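Long-range contacts in MNMC2 (Aquifex aeolicus, PDB 3VYW), which methylates a modified wobble uridine of tRNA with S-adenosylmethionine as methyl donor, functioning without the oxidase domain usually fused to such enzymes: residues 218-224 with 255-261; 182-188 with 214-218; 240-244 with 262-266; 78-82 with 244-248; 226-232 with 252-256. All blocks are in the same frame, centred on the assembly; numbering follows the deposited sequence.

Contact 1: 218-224 with 255-261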
# COMPACT_ATOMS: atom_id res chain seq x y z
N GLU A 218 -3.03 -11.15 15.32
CA GLU A 218 -1.84 -11.96 15.22
C GLU A 218 -1.93 -12.96 14.14
O GLU A 218 -0.95 -13.30 13.56
CB GLU A 218 -1.67 -12.75 16.48
CG GLU A 218 -1.29 -11.95 17.68
CD GLU A 218 -0.48 -12.78 18.61
OE1 GLU A 218 -0.84 -13.95 18.77
OE2 GLU A 218 0.52 -12.28 19.14
N LYS A 219 -3.11 -13.48 13.93
CA LYS A 219 -3.34 -14.49 12.95
C LYS A 219 -3.81 -13.87 11.68
O LYS A 219 -4.15 -14.54 10.76
CB LYS A 219 -4.36 -15.49 13.44
CG LYS A 219 -3.91 -16.29 14.64
CD LYS A 219 -3.07 -17.46 14.21
CE LYS A 219 -2.65 -18.29 15.40
NZ LYS A 219 -1.64 -19.28 14.98
N GLY A 220 -3.87 -12.56 11.67
CA GLY A 220 -4.20 -11.80 10.51
C GLY A 220 -3.07 -11.73 9.52
O GLY A 220 -1.93 -11.89 9.86
N TYR A 221 -3.43 -11.41 8.30
CA TYR A 221 -2.56 -11.32 7.15
C TYR A 221 -2.45 -9.91 6.58
O TYR A 221 -3.40 -9.21 6.46
CB TYR A 221 -3.07 -12.26 6.07
CG TYR A 221 -2.82 -13.70 6.36
CD1 TYR A 221 -3.76 -14.47 6.96
CD2 TYR A 221 -1.62 -14.27 6.05
CE1 TYR A 221 -3.52 -15.78 7.24
CE2 TYR A 221 -1.38 -15.58 6.32
CZ TYR A 221 -2.34 -16.33 6.91
OH TYR A 221 -2.08 -17.64 7.17
N TRP A 222 -1.24 -9.53 6.21
CA TRP A 222 -0.99 -8.28 5.58
C TRP A 222 -0.66 -8.53 4.16
O TRP A 222 0.19 -9.31 3.87
CB TRP A 222 0.18 -7.64 6.28
CG TRP A 222 0.69 -6.35 5.73
CD1 TRP A 222 0.49 -5.11 6.24
CD2 TRP A 222 1.59 -6.14 4.61
NE1 TRP A 222 1.14 -4.19 5.52
CE2 TRP A 222 1.80 -4.73 4.53
CE3 TRP A 222 2.17 -6.95 3.68
CZ2 TRP A 222 2.59 -4.17 3.57
CZ3 TRP A 222 2.94 -6.37 2.70
CH2 TRP A 222 3.15 -5.01 2.66
N VAL A 223 -1.35 -7.89 3.24
CA VAL A 223 -1.17 -8.16 1.84
C VAL A 223 -0.89 -6.94 0.98
O VAL A 223 -1.42 -5.89 1.18
CB VAL A 223 -2.35 -8.94 1.26
CG1 VAL A 223 -2.45 -10.28 1.89
CG2 VAL A 223 -3.64 -8.20 1.43
N SER A 224 -0.03 -7.11 0.00
CA SER A 224 0.21 -6.08 -0.96
C SER A 224 0.64 -6.67 -2.26
O SER A 224 1.15 -7.75 -2.31
CB SER A 224 1.25 -5.11 -0.44
OG SER A 224 1.48 -4.11 -1.36
N THR A 255 3.30 -9.76 -1.67
CA THR A 255 3.79 -10.10 -0.38
C THR A 255 2.68 -10.43 0.54
O THR A 255 1.68 -9.82 0.54
CB THR A 255 4.68 -9.00 0.18
OG1 THR A 255 5.86 -8.95 -0.57
CG2 THR A 255 5.11 -9.34 1.52
N VAL A 256 2.88 -11.48 1.31
CA VAL A 256 1.95 -11.90 2.32
C VAL A 256 2.65 -11.97 3.63
O VAL A 256 3.69 -12.53 3.73
CB VAL A 256 1.39 -13.26 2.00
CG1 VAL A 256 0.12 -13.48 2.75
CG2 VAL A 256 1.15 -13.41 0.53
N ALA A 257 2.09 -11.35 4.64
CA ALA A 257 2.71 -11.30 5.94
C ALA A 257 1.78 -11.67 7.06
O ALA A 257 0.62 -11.42 7.02
CB ALA A 257 3.31 -9.94 6.17
N SER A 258 2.30 -12.31 8.08
CA SER A 258 1.56 -12.49 9.28
C SER A 258 2.52 -12.57 10.43
O SER A 258 3.59 -13.05 10.29
CB SER A 258 0.75 -13.76 9.20
OG SER A 258 0.12 -14.00 10.42
N LEU A 259 2.14 -12.05 11.57
CA LEU A 259 2.92 -12.25 12.75
C LEU A 259 2.96 -13.69 13.17
O LEU A 259 3.97 -14.21 13.49
CB LEU A 259 2.34 -11.45 13.86
CG LEU A 259 2.39 -9.98 13.63
CD1 LEU A 259 1.56 -9.29 14.67
CD2 LEU A 259 3.82 -9.55 13.77
N LYS A 260 1.81 -14.32 13.23
CA LYS A 260 1.76 -15.71 13.63
C LYS A 260 1.09 -16.73 12.73
O LYS A 260 1.23 -17.88 12.97
CB LYS A 260 1.19 -15.83 15.03
CG LYS A 260 2.24 -16.04 16.07
CD LYS A 260 2.70 -14.75 16.65
CE LYS A 260 3.31 -14.98 18.01
NZ LYS A 260 4.76 -14.71 18.06
N ALA A 261 0.35 -16.33 11.71
CA ALA A 261 -0.20 -17.32 10.79
C ALA A 261 0.78 -17.77 9.73
O ALA A 261 1.82 -17.21 9.59
CB ALA A 261 -1.46 -16.80 10.16

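Contact 2: 182-188 with 214-218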
# COMPACT_ATOMS: atom_id res chain seq x y z
N VAL A 182 -7.01 5.03 15.57
CA VAL A 182 -7.66 3.75 15.57
C VAL A 182 -7.15 2.93 16.70
O VAL A 182 -5.99 2.60 16.77
CB VAL A 182 -7.45 3.00 14.28
CG1 VAL A 182 -7.99 1.60 14.42
CG2 VAL A 182 -8.11 3.71 13.13
N GLU A 183 -8.06 2.63 17.61
CA GLU A 183 -7.78 1.92 18.81
C GLU A 183 -8.80 0.82 18.91
O GLU A 183 -9.85 0.90 18.34
CB GLU A 183 -7.89 2.87 19.99
CG GLU A 183 -6.63 3.70 20.22
CD GLU A 183 -6.91 5.13 20.64
OE1 GLU A 183 -8.03 5.42 21.07
OE2 GLU A 183 -6.00 5.96 20.55
N ASN A 184 -8.46 -0.24 19.60
CA ASN A 184 -9.39 -1.31 19.82
C ASN A 184 -9.82 -2.01 18.56
O ASN A 184 -10.89 -2.56 18.47
CB ASN A 184 -10.59 -0.78 20.58
CG ASN A 184 -10.20 0.01 21.82
OD1 ASN A 184 -9.59 -0.52 22.73
ND2 ASN A 184 -10.56 1.27 21.85
N PHE A 185 -8.96 -1.99 17.56
CA PHE A 185 -9.22 -2.68 16.33
C PHE A 185 -8.05 -3.60 16.03
O PHE A 185 -6.95 -3.15 15.88
CB PHE A 185 -9.33 -1.61 15.25
CG PHE A 185 -9.89 -2.07 13.94
CD1 PHE A 185 -11.22 -2.28 13.80
CD2 PHE A 185 -9.09 -2.23 12.87
CE1 PHE A 185 -11.74 -2.67 12.61
CE2 PHE A 185 -9.60 -2.63 11.67
CZ PHE A 185 -10.93 -2.86 11.54
N LYS A 186 -8.28 -4.90 15.95
CA LYS A 186 -7.25 -5.78 15.43
C LYS A 186 -7.75 -6.43 14.14
O LYS A 186 -8.60 -7.28 14.17
CB LYS A 186 -6.90 -6.86 16.43
CG LYS A 186 -6.41 -6.37 17.76
CD LYS A 186 -5.09 -5.65 17.63
CE LYS A 186 -4.21 -5.89 18.83
NZ LYS A 186 -3.32 -4.73 19.15
N ALA A 187 -7.20 -6.00 13.03
CA ALA A 187 -7.66 -6.44 11.73
C ALA A 187 -7.35 -7.87 11.39
O ALA A 187 -6.32 -8.36 11.69
CB ALA A 187 -7.13 -5.53 10.66
N ASP A 188 -8.31 -8.54 10.78
CA ASP A 188 -8.08 -9.80 10.11
C ASP A 188 -7.25 -9.71 8.86
O ASP A 188 -6.51 -10.60 8.57
CB ASP A 188 -9.39 -10.50 9.85
CG ASP A 188 -10.02 -10.94 11.10
OD1 ASP A 188 -9.44 -11.78 11.76
OD2 ASP A 188 -11.08 -10.43 11.44
N GLU A 214 0.29 -2.66 15.22
CA GLU A 214 -0.47 -2.57 16.42
C GLU A 214 -1.90 -2.87 16.12
O GLU A 214 -2.67 -3.17 16.98
CB GLU A 214 -0.34 -1.19 17.01
CG GLU A 214 0.98 -0.90 17.66
CD GLU A 214 1.23 0.57 17.76
OE1 GLU A 214 2.39 1.00 17.87
OE2 GLU A 214 0.26 1.33 17.72
N ARG A 215 -2.26 -2.79 14.86
CA ARG A 215 -3.63 -2.86 14.48
C ARG A 215 -4.00 -4.10 13.74
O ARG A 215 -5.01 -4.17 13.12
CB ARG A 215 -3.98 -1.63 13.70
CG ARG A 215 -4.63 -0.58 14.56
CD ARG A 215 -4.23 0.82 14.22
NE ARG A 215 -3.13 1.26 15.03
CZ ARG A 215 -3.06 2.44 15.59
NH1 ARG A 215 -4.04 3.28 15.43
NH2 ARG A 215 -2.03 2.76 16.30
N ILE A 216 -3.16 -5.11 13.83
CA ILE A 216 -3.44 -6.34 13.14
C ILE A 216 -3.50 -7.51 14.08
O ILE A 216 -2.71 -7.63 14.97
CB ILE A 216 -2.45 -6.61 12.01
CG1 ILE A 216 -2.89 -7.81 11.19
CG2 ILE A 216 -1.08 -6.84 12.54
CD1 ILE A 216 -2.03 -8.08 10.00
N ASP A 217 -4.48 -8.37 13.86
CA ASP A 217 -4.64 -9.54 14.66
C ASP A 217 -3.46 -10.37 14.36
O ASP A 217 -2.96 -10.32 13.29
CB ASP A 217 -5.89 -10.28 14.24
CG ASP A 217 -6.17 -11.45 15.10
OD1 ASP A 217 -6.28 -12.57 14.59
OD2 ASP A 217 -6.28 -11.26 16.31
N GLU A 218 -3.03 -11.15 15.32
CA GLU A 218 -1.84 -11.96 15.22
C GLU A 218 -1.93 -12.96 14.14
O GLU A 218 -0.95 -13.30 13.56
CB GLU A 218 -1.67 -12.75 16.48
CG GLU A 218 -1.29 -11.95 17.68
CD GLU A 218 -0.48 -12.78 18.61
OE1 GLU A 218 -0.84 -13.95 18.77
OE2 GLU A 218 0.52 -12.28 19.14

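Contact 3: 240-244 with 262-266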
# COMPACT_ATOMS: atom_id res chain seq x y z
N PHE A 240 7.09 -9.92 11.36
CA PHE A 240 6.23 -10.66 10.48
C PHE A 240 6.97 -11.78 9.81
O PHE A 240 8.14 -11.73 9.67
CB PHE A 240 5.68 -9.75 9.41
CG PHE A 240 4.72 -8.75 9.90
CD1 PHE A 240 5.15 -7.53 10.28
CD2 PHE A 240 3.39 -9.02 9.95
CE1 PHE A 240 4.28 -6.60 10.73
CE2 PHE A 240 2.51 -8.09 10.41
CZ PHE A 240 2.95 -6.88 10.80
N LYS A 241 6.22 -12.78 9.41
CA LYS A 241 6.69 -13.83 8.57
C LYS A 241 6.35 -13.32 7.22
O LYS A 241 5.29 -12.84 7.01
CB LYS A 241 5.91 -15.10 8.82
CG LYS A 241 6.12 -15.74 10.18
CD LYS A 241 4.94 -16.62 10.54
CE LYS A 241 5.38 -17.83 11.32
NZ LYS A 241 4.67 -19.07 10.96
N VAL A 242 7.27 -13.38 6.30
CA VAL A 242 7.08 -12.77 5.02
C VAL A 242 7.12 -13.79 3.92
O VAL A 242 8.00 -14.57 3.84
CB VAL A 242 8.13 -11.70 4.79
CG1 VAL A 242 7.84 -10.92 3.55
CG2 VAL A 242 8.21 -10.80 5.99
N GLY A 243 6.13 -13.75 3.06
CA GLY A 243 5.94 -14.72 2.03
C GLY A 243 5.46 -14.11 0.76
O GLY A 243 5.21 -12.95 0.69
N SER A 244 5.28 -14.93 -0.24
CA SER A 244 4.89 -14.47 -1.54
C SER A 244 3.62 -15.02 -2.13
O SER A 244 3.29 -16.16 -2.00
CB SER A 244 6.02 -14.69 -2.51
OG SER A 244 7.00 -13.72 -2.36
N PRO A 262 0.47 -18.83 9.02
CA PRO A 262 1.36 -19.33 7.99
C PRO A 262 1.35 -18.53 6.74
O PRO A 262 0.33 -18.02 6.33
CB PRO A 262 0.82 -20.73 7.72
CG PRO A 262 -0.49 -20.78 8.36
CD PRO A 262 -0.38 -19.89 9.53
N VAL A 263 2.50 -18.47 6.10
CA VAL A 263 2.68 -17.75 4.88
C VAL A 263 3.35 -18.65 3.89
O VAL A 263 4.12 -19.48 4.26
CB VAL A 263 3.52 -16.50 5.10
CG1 VAL A 263 3.10 -15.80 6.36
CG2 VAL A 263 4.97 -16.86 5.18
N PRO A 264 2.97 -18.49 2.64
CA PRO A 264 3.54 -19.21 1.52
C PRO A 264 4.92 -18.72 1.40
O PRO A 264 5.14 -17.63 1.78
CB PRO A 264 2.74 -18.70 0.34
CG PRO A 264 2.11 -17.46 0.80
CD PRO A 264 1.83 -17.68 2.23
N PRO A 265 5.85 -19.49 0.88
CA PRO A 265 7.25 -19.11 0.91
C PRO A 265 8.05 -18.94 -0.39
O PRO A 265 7.84 -19.47 -1.44
CB PRO A 265 7.84 -20.15 1.83
CG PRO A 265 6.85 -21.25 1.88
CD PRO A 265 5.73 -20.93 0.97
N MSE A 266 8.72 -17.77 0.05
CA MSE A 266 9.52 -17.15 -0.94
C MSE A 266 10.59 -18.23 -1.28
O MSE A 266 10.82 -19.14 -0.53
CB MSE A 266 10.43 -15.96 -0.42
CG MSE A 266 9.61 -15.00 0.51
SE MSE A 266 10.64 -13.40 0.87
CE MSE A 266 11.80 -13.86 2.24

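Contact 4: 78-82 with 244-248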
# COMPACT_ATOMS: atom_id res chain seq x y z
N SER A 78 -7.16 -7.22 -7.32
CA SER A 78 -7.74 -7.21 -6.02
C SER A 78 -7.91 -8.60 -5.48
O SER A 78 -7.63 -8.87 -4.36
CB SER A 78 -9.11 -6.55 -6.07
OG SER A 78 -9.06 -5.35 -6.75
N LEU A 79 -8.42 -9.47 -6.32
CA LEU A 79 -8.66 -10.85 -5.98
C LEU A 79 -7.44 -11.69 -5.69
O LEU A 79 -7.44 -12.45 -4.76
CB LEU A 79 -9.44 -11.50 -7.10
CG LEU A 79 -10.18 -12.76 -6.73
CD1 LEU A 79 -11.18 -12.48 -5.66
CD2 LEU A 79 -10.86 -13.29 -7.95
N TYR A 80 -6.45 -11.60 -6.53
CA TYR A 80 -5.26 -12.39 -6.38
C TYR A 80 -4.13 -11.81 -5.58
O TYR A 80 -3.41 -12.54 -4.99
CB TYR A 80 -4.83 -12.94 -7.71
CG TYR A 80 -5.89 -13.80 -8.30
CD1 TYR A 80 -6.47 -13.47 -9.47
CD2 TYR A 80 -6.32 -14.92 -7.67
CE1 TYR A 80 -7.45 -14.24 -10.01
CE2 TYR A 80 -7.30 -15.70 -8.21
CZ TYR A 80 -7.85 -15.34 -9.39
OH TYR A 80 -8.82 -16.08 -9.96
N LYS A 81 -3.95 -10.51 -5.59
CA LYS A 81 -3.01 -9.85 -4.69
C LYS A 81 -3.54 -9.47 -3.31
O LYS A 81 -2.82 -9.50 -2.36
CB LYS A 81 -2.38 -8.66 -5.34
CG LYS A 81 -1.81 -8.99 -6.68
CD LYS A 81 -0.77 -10.05 -6.54
CE LYS A 81 0.40 -9.79 -7.43
NZ LYS A 81 0.90 -11.06 -7.95
N PHE A 82 -4.79 -9.09 -3.22
CA PHE A 82 -5.36 -8.86 -1.91
C PHE A 82 -6.50 -9.63 -1.27
O PHE A 82 -6.43 -9.82 -0.06
CB PHE A 82 -5.95 -7.46 -1.98
CG PHE A 82 -4.95 -6.44 -2.27
CD1 PHE A 82 -4.59 -6.14 -3.55
CD2 PHE A 82 -4.35 -5.79 -1.26
CE1 PHE A 82 -3.66 -5.19 -3.80
CE2 PHE A 82 -3.41 -4.84 -1.50
CZ PHE A 82 -3.07 -4.55 -2.77
N SER A 244 5.28 -14.93 -0.24
CA SER A 244 4.89 -14.47 -1.54
C SER A 244 3.62 -15.02 -2.13
O SER A 244 3.29 -16.16 -2.00
CB SER A 244 6.02 -14.69 -2.51
OG SER A 244 7.00 -13.72 -2.36
N SER A 245 2.94 -14.19 -2.88
CA SER A 245 1.81 -14.58 -3.68
C SER A 245 2.11 -14.36 -5.15
O SER A 245 2.74 -13.40 -5.50
CB SER A 245 0.59 -13.77 -3.30
OG SER A 245 0.88 -12.41 -3.20
N ARG A 246 1.65 -15.22 -6.03
CA ARG A 246 1.85 -14.95 -7.45
C ARG A 246 0.67 -15.08 -8.43
O ARG A 246 -0.18 -15.96 -8.30
CB ARG A 246 2.98 -15.80 -7.96
CG ARG A 246 2.65 -17.27 -7.99
CD ARG A 246 2.03 -17.72 -6.69
NE ARG A 246 0.68 -17.21 -6.58
CZ ARG A 246 0.05 -17.01 -5.44
NH1 ARG A 246 0.63 -17.34 -4.29
NH2 ARG A 246 -1.17 -16.52 -5.45
N GLU A 247 0.62 -13.99 -9.35
CA GLU A 247 -0.03 -14.50 -10.66
C GLU A 247 0.74 -13.87 -11.81
O GLU A 247 0.17 -13.12 -12.59
CB GLU A 247 -1.53 -14.16 -10.59
CG GLU A 247 -2.06 -13.15 -11.60
CD GLU A 247 -2.17 -11.75 -11.03
OE1 GLU A 247 -1.13 -11.10 -10.88
OE2 GLU A 247 -3.27 -11.27 -10.73
N ILE A 248 2.03 -14.21 -11.94
CA ILE A 248 2.81 -13.81 -13.10
C ILE A 248 1.96 -13.75 -14.36
O ILE A 248 2.13 -12.87 -15.19
CB ILE A 248 3.98 -14.78 -13.33
CG1 ILE A 248 4.04 -15.81 -12.19
CG2 ILE A 248 5.29 -14.01 -13.55
CD1 ILE A 248 5.35 -15.88 -11.44
O HOH W 1 -0.32 -10.68 -1.97

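Contact 5: 226-232 with 252-256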
# COMPACT_ATOMS: atom_id res chain seq x y z
N SER A 226 3.02 -5.34 -3.81
CA SER A 226 4.43 -5.06 -3.78
C SER A 226 5.34 -6.15 -3.23
O SER A 226 5.01 -6.80 -2.30
CB SER A 226 4.65 -3.74 -3.06
OG SER A 226 5.95 -3.53 -2.67
N SER A 227 6.49 -6.32 -3.84
CA SER A 227 7.52 -7.16 -3.33
C SER A 227 8.76 -6.39 -3.07
O SER A 227 9.81 -6.91 -3.20
CB SER A 227 7.80 -8.31 -4.26
OG SER A 227 7.61 -7.93 -5.58
N SER A 228 8.64 -5.15 -2.67
CA SER A 228 9.78 -4.31 -2.43
C SER A 228 10.71 -4.87 -1.38
O SER A 228 10.30 -5.27 -0.35
CB SER A 228 9.29 -2.95 -1.97
OG SER A 228 10.24 -2.21 -1.28
N LEU A 229 11.98 -4.86 -1.66
CA LEU A 229 12.94 -5.36 -0.75
C LEU A 229 12.95 -4.58 0.52
O LEU A 229 13.09 -5.11 1.56
CB LEU A 229 14.31 -5.31 -1.38
CG LEU A 229 14.54 -6.34 -2.45
CD1 LEU A 229 15.91 -6.21 -3.00
CD2 LEU A 229 14.37 -7.70 -1.87
N SER A 230 12.81 -3.29 0.39
CA SER A 230 12.77 -2.43 1.53
C SER A 230 11.57 -2.71 2.39
O SER A 230 11.67 -2.80 3.57
CB SER A 230 12.78 -0.99 1.06
OG SER A 230 12.64 -0.09 2.11
N VAL A 231 10.43 -2.90 1.78
CA VAL A 231 9.27 -3.25 2.52
C VAL A 231 9.37 -4.60 3.20
O VAL A 231 9.01 -4.73 4.31
CB VAL A 231 8.04 -3.24 1.61
CG1 VAL A 231 6.80 -3.52 2.41
CG2 VAL A 231 7.92 -1.91 0.95
N ARG A 232 9.87 -5.60 2.53
CA ARG A 232 10.02 -6.89 3.14
C ARG A 232 10.97 -6.92 4.30
O ARG A 232 10.76 -7.62 5.25
CB ARG A 232 10.42 -7.90 2.12
CG ARG A 232 9.37 -8.17 1.12
CD ARG A 232 9.79 -9.22 0.17
NE ARG A 232 8.62 -9.81 -0.40
CZ ARG A 232 8.63 -10.70 -1.36
NH1 ARG A 232 9.77 -11.06 -1.87
NH2 ARG A 232 7.53 -11.19 -1.83
N ARG A 252 5.92 -11.45 -11.48
CA ARG A 252 5.65 -10.45 -10.48
C ARG A 252 4.78 -10.99 -9.37
O ARG A 252 3.64 -11.33 -9.57
CB ARG A 252 4.98 -9.25 -11.12
CG ARG A 252 5.93 -8.41 -11.96
CD ARG A 252 5.58 -6.94 -11.87
NE ARG A 252 6.70 -6.12 -11.44
CZ ARG A 252 6.67 -4.79 -11.41
NH1 ARG A 252 5.58 -4.15 -11.77
NH2 ARG A 252 7.72 -4.11 -11.02
N LYS A 253 5.35 -11.05 -8.17
CA LYS A 253 4.71 -11.62 -7.02
C LYS A 253 4.44 -10.56 -6.00
O LYS A 253 5.04 -9.54 -6.02
CB LYS A 253 5.61 -12.65 -6.39
CG LYS A 253 6.22 -13.62 -7.35
CD LYS A 253 7.16 -14.56 -6.64
CE LYS A 253 6.48 -15.88 -6.33
NZ LYS A 253 7.33 -16.76 -5.50
N GLY A 254 3.50 -10.84 -5.12
CA GLY A 254 3.13 -9.99 -4.03
C GLY A 254 3.68 -10.42 -2.72
O GLY A 254 4.43 -11.32 -2.65
N THR A 255 3.30 -9.76 -1.67
CA THR A 255 3.79 -10.10 -0.38
C THR A 255 2.68 -10.43 0.54
O THR A 255 1.68 -9.82 0.54
CB THR A 255 4.68 -9.00 0.18
OG1 THR A 255 5.86 -8.95 -0.57
CG2 THR A 255 5.11 -9.34 1.52
N VAL A 256 2.88 -11.48 1.31
CA VAL A 256 1.95 -11.90 2.32
C VAL A 256 2.65 -11.97 3.63
O VAL A 256 3.69 -12.53 3.73
CB VAL A 256 1.39 -13.26 2.00
CG1 VAL A 256 0.12 -13.48 2.75
CG2 VAL A 256 1.15 -13.41 0.53

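Contact 1: 218-224 with 255-261
The Tyr-221 ring meets the methyl of Ala-261 obliquely, CZ lying 3.4 Å from Ala-261 CB, while CD2 meets Val-256 CG1 at 3.8 Å. CG lies beside the backbone N, opposite the carbonyl carbon (chi1 -74°), which lays the ring along strand 253-258 and brings the hydroxyl to the loop beyond it, where OH bonds to Pro-262 O. On the other face of the sheet Trp-222 has CG opposite its backbone N (chi1 176°). Its CB rests on Ala-257 CB, and the indole presents its edge to Thr-255, CZ3 being 3.9 Å from CG2. Val-223 and Val-256 lie side by side on the Tyr-221 side. Between the two faces runs an antiparallel ladder in which Trp-222/Ala-257 and Ser-224/Thr-255 are hydrogen-bonded pairs and Val-223/Val-256 a non-hydrogen-bonded one; Trp-222 N reaches Ala-257 O at 2.8 Å. Strand 253-258, running against both its neighbours, is the reversed strand that marks the class I methyltransferase variant of the Rossmann fold. Where the ladder ends, Ser-258 OG gives its proton to Gly-220 O at 3.0 Å, from above the carbonyl plane, and accepts from Ala-261 N at 2.7 Å in an ST motif. Lys-260 N then bonds to Glu-218 O at 3.0 Å, tying the turn to the corner before strand 220-224.

Contact 2: 182-188 with 214-218
Ala-187 and Ile-216 form a parallel beta bridge at one end of two interior strands of the Rossmann-like sheet of this methyltransferase, joining the start of strand 187-192 to the short strand 216-217 that precedes strand 220-224. The chain turns corners at Asp-188 and Glu-218, so this pairing lies just ahead of the main parallel alignment of the two long strands. Two backbone bonds grip Ala-187: its N donates to Arg-215 O at 2.9 Å, almost perfectly straight (178°), and its O accepts from Asp-217 N at 2.8 Å. Side chains close on the same carbonyl. Ile-216 CG1, opposite the backbone N (chi1 -172°), leans on Ala-187 O at 3.5 Å, and Asp-217 CB crowds Ala-187 O at 3.2 Å. Arg-215 curls back along the loop before the strand, its CD and CG against Val-182 CG1, with CD 3.8 Å from that methyl. The guanidinium meanwhile has Val-182 CB at its edge and, in its plane, Glu-214 OE2, which NH2 binds in a salt bridge of 3.1 Å. Asp-188 turns its carboxylate elsewhere, to Arg-95 and to Arg-99 N of strand 97-103; the charge of Arg-95 probably offsets the nearby carboxylate of Asp-217. On the outer side Lys-186 folds over the backbone with bends at chi2, chi3 and chi4, CD passing Glu-214 O. The ammonium finishes next to helix 206-213, where Lys-186 NZ donates to Glu-214 O at 2.8 Å, tilted 23° from the carbonyl plane.

Contact 3: 240-244 with 262-266
Val-263 sets its two methyls against Lys-241 and Gly-243 of strand 241-246. With chi1 at -43°, CG1 stands opposite the carbonyl carbon and touches Lys-241 CB at 3.8 Å, while CG2 sits between the backbone N and the carbonyl carbon and reaches Gly-243 CA at 3.9 Å. One branched residue thus spans two strand positions. Lys-241 CB points at this valine, but the rest of the chain bends at chi3 and chi4 and carries the ammonium toward Pro-262. Gly-243 has no side chain between the two backbones, and Pro-264 O comes to 3.0 Å from its CA in a CA-H...O contact. Pro-264 O also takes a weak hydrogen bond from Ser-244 N, 3.4 Å away. The Pro-264 ring lies against the carbonyl of Ser-244, with CG 3.3 Å from Ser-244 O. Met-266, a selenomethionine in this crystal, comes round the far end: CG, opposite the carbonyl carbon at chi1 -45°, passes Val-242 O at 3.7 Å, and after an extended chi2 the bend at chi3 keeps CE, like SE, near that oxygen. Its CG also passes Ser-244 OG, whose polar partner is Glu-270 of helix 268-276. Away from the cofactor, the loop leaving strand 253-258 thus packs along the outermost strand, 241-246. The inner flank of that strand is bonded to 253-258 through Lys-241/Ser-258 and Gly-243/Val-256, Val-242 faces helix 229-237, and Met-266 fits between Arg-232 of that helix and Val-271 and Leu-274 of helix 268-276.

Contact 4: 78-82 with 244-248
Lys-81 starts with CG beside its backbone N (chi1 -50°), then bends at chi2, chi3 and chi4, which carries the ammonium across to the end of strand 241-246 and the carboxylate of Glu-247. There NZ and Glu-247 OE1 form a salt bridge at 3.6 Å, a long one, and Glu-247 is poorly ordered, so its position is uncertain. The Glu-247 chain bends at chi2 and crosses the lysine obliquely. Its second oxygen, OE2, comes to Tyr-80 CB at 3.8 Å, the carboxylate standing nearly upright to the tyrosine ring, with planes 79° apart. The ring itself has Leu-79 CG over one face. Lys-81 NZ has a further polar partner in Arg-252 O, so the ammonium has partners on both sides of the unmodelled residues 249-251. A water 2.8 Å from Lys-81 O may bridge to Ser-245 OG, though that approach is too short to be relied on; Lys-81 CA and Ser-245 CA are 6.8 Å apart. Helix 74-86 has a wider, pi-type turn at these residues, and the bond from Phe-82 N to Ser-78 O is weak. The helix lies on the sheet face that bears Val-223, Val-256 and Ser-245, part of one of the two helical layers of the alpha/beta/alpha sandwich of a class I methyltransferase. Next to it is the cofactor site: the Lys-81 side chain is about 7 Å from that of Asn-110, which binds S-adenosylmethionine.

Contact 5: 226-232 with 252-256
Thr-255 OG1 and the guanidinium of Arg-232 carry most of the hydrogen bonding between the start of helix 229-237 and strand 253-258. Thr-255 OG1, beside the backbone N at chi1 -69°, gives its proton to Ser-226 O at 2.9 Å, in the carbonyl plane and on a lone pair. Thr-255 OG1 accepts from Arg-232 NE, also at 2.9 Å, and more weakly from NH2. The arginine runs extended from CG to NE, so its guanidinium turns an edge to the strand; NH2 adds a weak bond to Gly-254 O, which sits at the edge in its plane. A separate side-chain bond ties Ser-227 OG to Lys-253 O at 3.1 Å. Packing supports these bonds: Ser-227 CB stands 3.7 Å above the centre of the guanidinium, covering one face. As for charge, NH1 of Arg-232 pairs with Glu-270 of helix 268-276, so the group is held by carboxylate and strand together. Bonds within 226-232 shape the loop: Ser-226 OG accepts from Ser-228 N in an ST turn, and Ser-228, the N-cap, takes Val-231 N on its OG at 3.1 Å. The helix so begun links strand 220-224 to strand 241-246, parallel strands with antiparallel 253-258 between them. Strand, helix and strand form a beta-alpha-beta crossover past the reversed strand, as in class I methyltransferases, the Ser-226 side chain being about 10 Å from the bound S-adenosylmethionine.

Overall arrangement
From the N terminus, contact 4 opens first, in helix 74-86, and closes only at 244-248, tying that helix to the far edge of the main sheet. Contact 2 opens and closes entirely within this span, joining strand 187-192 to 216-217. Contact 1 starts on Glu-218, where contact 2 ends, and runs to 255-261. Contact 5 opens later, at 226-232, and ends on the same strand, 253-258. Contact 3 begins at 240-244, overlapping the end of contact 4 at Ser-244, and closes last, crossing contacts 1 and 5; both of these also cross contact 4. Contacts 1, 3, 4 and 5 thus gather around strands 241-246 and 253-258.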